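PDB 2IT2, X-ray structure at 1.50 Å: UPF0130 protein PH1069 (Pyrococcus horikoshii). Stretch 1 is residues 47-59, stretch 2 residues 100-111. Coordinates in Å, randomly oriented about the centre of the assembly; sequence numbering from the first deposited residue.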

# COMPACT_ATOMS: atom_id res chain seq x y z
N ASN B 47 -21.92 4.47 -14.34
CA ASN B 47 -21.80 4.45 -12.88
C ASN B 47 -20.47 4.77 -12.22
O ASN B 47 -20.29 4.50 -11.03
CB ASN B 47 -22.29 3.10 -12.37
CG ASN B 47 -23.70 2.79 -12.81
OD1 ASN B 47 -24.52 3.70 -12.92
ND2 ASN B 47 -23.99 1.52 -13.05
N TYR B 48 -19.55 5.39 -12.97
CA TYR B 48 -18.23 5.74 -12.42
C TYR B 48 -17.75 7.10 -12.93
O TYR B 48 -18.26 7.61 -13.91
CB TYR B 48 -17.19 4.71 -12.87
CG TYR B 48 -17.54 3.28 -12.53
CD1 TYR B 48 -17.38 2.80 -11.23
CD2 TYR B 48 -18.04 2.41 -13.50
CE1 TYR B 48 -17.71 1.50 -10.90
CE2 TYR B 48 -18.38 1.10 -13.18
CZ TYR B 48 -18.22 0.65 -11.87
OH TYR B 48 -18.66 -0.60 -11.49
N PHE B 49 -16.76 7.66 -12.23
CA PHE B 49 -16.11 8.91 -12.64
C PHE B 49 -14.72 8.88 -12.02
O PHE B 49 -14.48 8.16 -11.06
CB PHE B 49 -16.88 10.18 -12.21
CG PHE B 49 -17.06 10.34 -10.72
CD1 PHE B 49 -16.05 10.88 -9.93
CD2 PHE B 49 -18.27 10.00 -10.11
CE1 PHE B 49 -16.23 11.07 -8.56
CE2 PHE B 49 -18.46 10.19 -8.73
CZ PHE B 49 -17.44 10.73 -7.95
N THR B 50 -13.78 9.64 -12.58
CA THR B 50 -12.43 9.64 -12.03
C THR B 50 -12.08 10.94 -11.32
O THR B 50 -12.60 12.01 -11.65
CB THR B 50 -11.36 9.39 -13.13
OG1 THR B 50 -11.37 10.47 -14.07
CG2 THR B 50 -11.62 8.08 -13.86
N THR B 51 -11.22 10.82 -10.32
CA THR B 51 -10.75 11.98 -9.58
C THR B 51 -9.22 11.90 -9.70
O THR B 51 -8.72 11.03 -10.40
CB THR B 51 -11.22 11.94 -8.09
OG1 THR B 51 -10.69 10.79 -7.44
CG2 THR B 51 -12.76 11.89 -8.01
N SER B 52 -8.49 12.78 -9.04
CA SER B 52 -7.02 12.77 -9.15
C SER B 52 -6.36 11.38 -9.25
O SER B 52 -6.55 10.54 -8.39
CB SER B 52 -6.42 13.53 -7.96
OG SER B 52 -6.89 13.01 -6.73
N SER B 53 -5.56 11.17 -10.31
CA SER B 53 -4.86 9.89 -10.54
C SER B 53 -3.44 10.08 -11.14
O SER B 53 -3.07 11.19 -11.51
CB SER B 53 -5.69 9.00 -11.47
OG SER B 53 -7.01 8.82 -10.97
N CYS B 54 -2.67 8.99 -11.23
CA CYS B 54 -1.30 9.03 -11.78
C CYS B 54 -0.89 7.68 -12.39
O CYS B 54 -1.41 6.64 -11.98
CB CYS B 54 -0.31 9.46 -10.69
SG CYS B 54 -0.36 8.46 -9.18
N SER B 55 0.04 7.68 -13.35
CA SER B 55 0.46 6.45 -14.06
C SER B 55 1.74 5.73 -13.63
O SER B 55 2.26 4.90 -14.38
CB SER B 55 0.57 6.73 -15.56
OG SER B 55 1.63 7.63 -15.84
N GLY B 56 2.24 6.03 -12.43
CA GLY B 56 3.45 5.37 -11.95
C GLY B 56 4.62 6.33 -11.96
O GLY B 56 4.69 7.21 -12.80
N ARG B 57 5.57 6.15 -11.05
CA ARG B 57 6.69 7.07 -11.05
C ARG B 57 8.01 6.53 -10.51
O ARG B 57 8.03 5.68 -9.62
CB ARG B 57 6.33 8.32 -10.25
CG ARG B 57 6.24 8.11 -8.75
CD ARG B 57 6.18 9.44 -8.01
NE ARG B 57 6.29 9.31 -6.56
CZ ARG B 57 5.41 8.69 -5.79
NH1 ARG B 57 4.32 8.13 -6.33
NH2 ARG B 57 5.60 8.62 -4.48
N ILE B 58 9.09 7.02 -11.09
CA ILE B 58 10.44 6.68 -10.65
C ILE B 58 10.95 8.02 -10.16
O ILE B 58 10.73 9.05 -10.80
CB ILE B 58 11.34 6.16 -11.81
CG1 ILE B 58 10.78 4.84 -12.34
CG2 ILE B 58 12.79 5.98 -11.31
CD1 ILE B 58 11.42 4.36 -13.62
N SER B 59 11.60 8.02 -9.01
CA SER B 59 12.07 9.27 -8.47
C SER B 59 13.40 9.16 -7.76
O SER B 59 13.76 8.11 -7.26
CB SER B 59 11.04 9.81 -7.47
OG SER B 59 9.71 9.72 -7.96
N TRP B 100 17.13 8.89 -1.81
CA TRP B 100 16.45 7.65 -2.15
C TRP B 100 16.08 7.51 -3.62
O TRP B 100 15.77 8.51 -4.30
CB TRP B 100 15.15 7.51 -1.34
CG TRP B 100 15.34 7.23 0.12
CD1 TRP B 100 15.54 8.15 1.12
CD2 TRP B 100 15.42 5.94 0.74
NE1 TRP B 100 15.74 7.50 2.32
CE2 TRP B 100 15.67 6.15 2.12
CE3 TRP B 100 15.30 4.62 0.27
CZ2 TRP B 100 15.81 5.09 3.03
CZ3 TRP B 100 15.43 3.57 1.17
CH2 TRP B 100 15.69 3.82 2.54
N PHE B 101 16.12 6.28 -4.11
CA PHE B 101 15.69 5.99 -5.47
C PHE B 101 14.37 5.26 -5.20
O PHE B 101 14.36 4.21 -4.53
CB PHE B 101 16.69 5.08 -6.19
CG PHE B 101 16.29 4.74 -7.60
CD1 PHE B 101 15.37 3.72 -7.84
CD2 PHE B 101 16.81 5.44 -8.68
CE1 PHE B 101 14.97 3.41 -9.14
CE2 PHE B 101 16.42 5.14 -9.99
CZ PHE B 101 15.50 4.12 -10.21
N LEU B 102 13.26 5.81 -5.68
CA LEU B 102 11.96 5.21 -5.43
C LEU B 102 11.19 4.84 -6.70
O LEU B 102 11.30 5.52 -7.73
CB LEU B 102 11.07 6.18 -4.62
CG LEU B 102 11.65 6.82 -3.35
CD1 LEU B 102 10.68 7.87 -2.80
CD2 LEU B 102 11.94 5.75 -2.32
N VAL B 103 10.45 3.75 -6.61
CA VAL B 103 9.56 3.33 -7.69
C VAL B 103 8.19 3.15 -7.02
O VAL B 103 8.08 2.45 -6.01
CB VAL B 103 9.98 2.00 -8.33
CG1 VAL B 103 8.95 1.59 -9.37
CG2 VAL B 103 11.32 2.15 -9.01
N ARG B 104 7.18 3.80 -7.58
CA ARG B 104 5.82 3.73 -7.04
C ARG B 104 4.79 3.39 -8.11
O ARG B 104 4.87 3.85 -9.25
CB ARG B 104 5.42 5.05 -6.38
CG ARG B 104 6.24 5.37 -5.14
CD ARG B 104 5.92 4.40 -4.01
NE ARG B 104 6.62 4.74 -2.78
CZ ARG B 104 7.85 4.34 -2.48
NH1 ARG B 104 8.52 3.58 -3.34
NH2 ARG B 104 8.41 4.70 -1.33
N SER B 105 3.81 2.59 -7.71
CA SER B 105 2.73 2.14 -8.60
C SER B 105 1.77 3.24 -9.00
O SER B 105 1.64 4.25 -8.30
CB SER B 105 1.93 1.02 -7.90
OG SER B 105 0.63 0.89 -8.47
N PRO B 106 1.08 3.06 -10.14
CA PRO B 106 0.12 4.08 -10.55
C PRO B 106 -0.99 4.00 -9.49
O PRO B 106 -1.17 2.96 -8.84
CB PRO B 106 -0.38 3.59 -11.92
CG PRO B 106 0.75 2.78 -12.44
CD PRO B 106 1.28 2.06 -11.21
N ILE B 107 -1.72 5.10 -9.32
CA ILE B 107 -2.84 5.14 -8.38
C ILE B 107 -4.01 5.82 -9.07
O ILE B 107 -3.89 6.95 -9.56
CB ILE B 107 -2.51 5.95 -7.11
CG1 ILE B 107 -1.32 5.33 -6.38
CG2 ILE B 107 -3.74 6.00 -6.21
CD1 ILE B 107 -0.91 6.08 -5.13
N LEU B 108 -5.15 5.14 -9.13
CA LEU B 108 -6.33 5.71 -9.75
C LEU B 108 -7.42 5.81 -8.67
O LEU B 108 -7.59 4.89 -7.86
CB LEU B 108 -6.82 4.83 -10.91
CG LEU B 108 -5.81 4.32 -11.96
CD1 LEU B 108 -6.50 3.36 -12.91
CD2 LEU B 108 -5.19 5.49 -12.73
N HIS B 109 -8.12 6.93 -8.64
CA HIS B 109 -9.21 7.12 -7.69
C HIS B 109 -10.47 7.20 -8.54
O HIS B 109 -10.55 8.02 -9.46
CB HIS B 109 -8.99 8.38 -6.86
CG HIS B 109 -7.95 8.20 -5.79
ND1 HIS B 109 -7.50 9.25 -5.01
CD2 HIS B 109 -7.30 7.11 -5.35
CE1 HIS B 109 -6.62 8.80 -4.14
NE2 HIS B 109 -6.48 7.50 -4.32
N VAL B 110 -11.43 6.33 -8.24
CA VAL B 110 -12.67 6.28 -9.01
C VAL B 110 -13.94 6.33 -8.14
O VAL B 110 -14.10 5.55 -7.20
CB VAL B 110 -12.71 4.99 -9.87
CG1 VAL B 110 -13.94 5.01 -10.75
CG2 VAL B 110 -11.46 4.86 -10.76
N GLY B 111 -14.84 7.25 -8.47
CA GLY B 111 -16.08 7.32 -7.71
C GLY B 111 -17.07 6.32 -8.30
O GLY B 111 -17.05 6.08 -9.49
O HOH W 1 -3.88 9.12 -7.73
O HOH W 2 2.72 6.83 -8.53

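The two stretches run antiparallel and bury 1011 Å² between them, both sides summed. Their pairing is regular at the two ends and interrupted in the middle: the axes of strands 57-59 and 100-104 lie at 177°, whereas those of 48-51 and 107-111 lie at 141°, and the chain turns a corner at Ser-52. Three residues cover the most surface, Arg-57, Gly-111 and His-109, and each marks a different way of making the contact.

Arg-57 pairs with Arg-104 through two backbone hydrogen bonds, Arg-57 N to Arg-104 O at 3.0 Å and Arg-104 N to Arg-57 O at 2.9 Å, with N-H...O angles of 164° and 163°. Both side chains leave on the same face of the sheet, so two like charges must be accommodated. Arg-57, with chi1 p and then t, t, lays its guanidinium face over Arg-104 CB, with Arg-57 NH1 3.3 Å from that carbon. Arg-104 turns its end away (chi1 and chi2 both m) and donates from NH1 to its neighbour Val-103 O at 2.9 Å; Arg-57 NH2 and Arg-104 NE are still 4.4 Å apart. Water 2 links the stretches here, donating to Ser-105 O at 2.8 Å and accepting a weak bond from Arg-57 NH1 at 3.0 Å. The ladder continues at Ser-59, whose N and O each bond Leu-102, to O and from N respectively, at 2.8 Å. On the other face Ile-58 CG2 packs 3.5 Å from Phe-101 CZ, burying apolar surface.

At the other end Gly-111 also forms a two-bond pair: Gly-111 N to Phe-49 O is 2.8 Å, and Phe-49 N to Gly-111 O is 3.2 Å. Phe-49, chi1 61°, folds its ring over the glycine, placing Gly-111 CA 3.8 Å from the ring centroid and 15° off its normal, a CH-pi contact. Glycine suits this place because an ideal CB would lie 2.2 Å from Phe-49 CZ, a clash.

His-109 lies across from the corner that stretch 1 makes at Ser-52. Its O accepts from Thr-51 N at 3.0 Å and 170°, while its N donates to a side chain, Ser-53 OG, at 3.2 Å and 162°. That hydroxyl in turn donates to Thr-51 O at 2.9 Å, so serine, with chi1 m, serves as acceptor and donor at once. His-109 CB lies 3.0 Å from Thr-51 OG1 and 3.6 Å from Ser-52 O. Water 1 donates to Ser-52 O at 3.1 Å and to Ile-107 O at 2.8 Å, bridging the stretches at the corner.

Pairing resumes at Cys-54, whose N reaches Ile-107 O at 2.9 Å and whose O accepts from Ile-107 N at 3.1 Å. Beyond it, Gly-56 has phi/psi of 107/149, where a CB would jam against the preceding carbonyl and lie 3.3 Å from Pro-106 CG. Gly-56 N lies 3.4 Å from Pro-106 CA and is buried by the contact with no partner in the model.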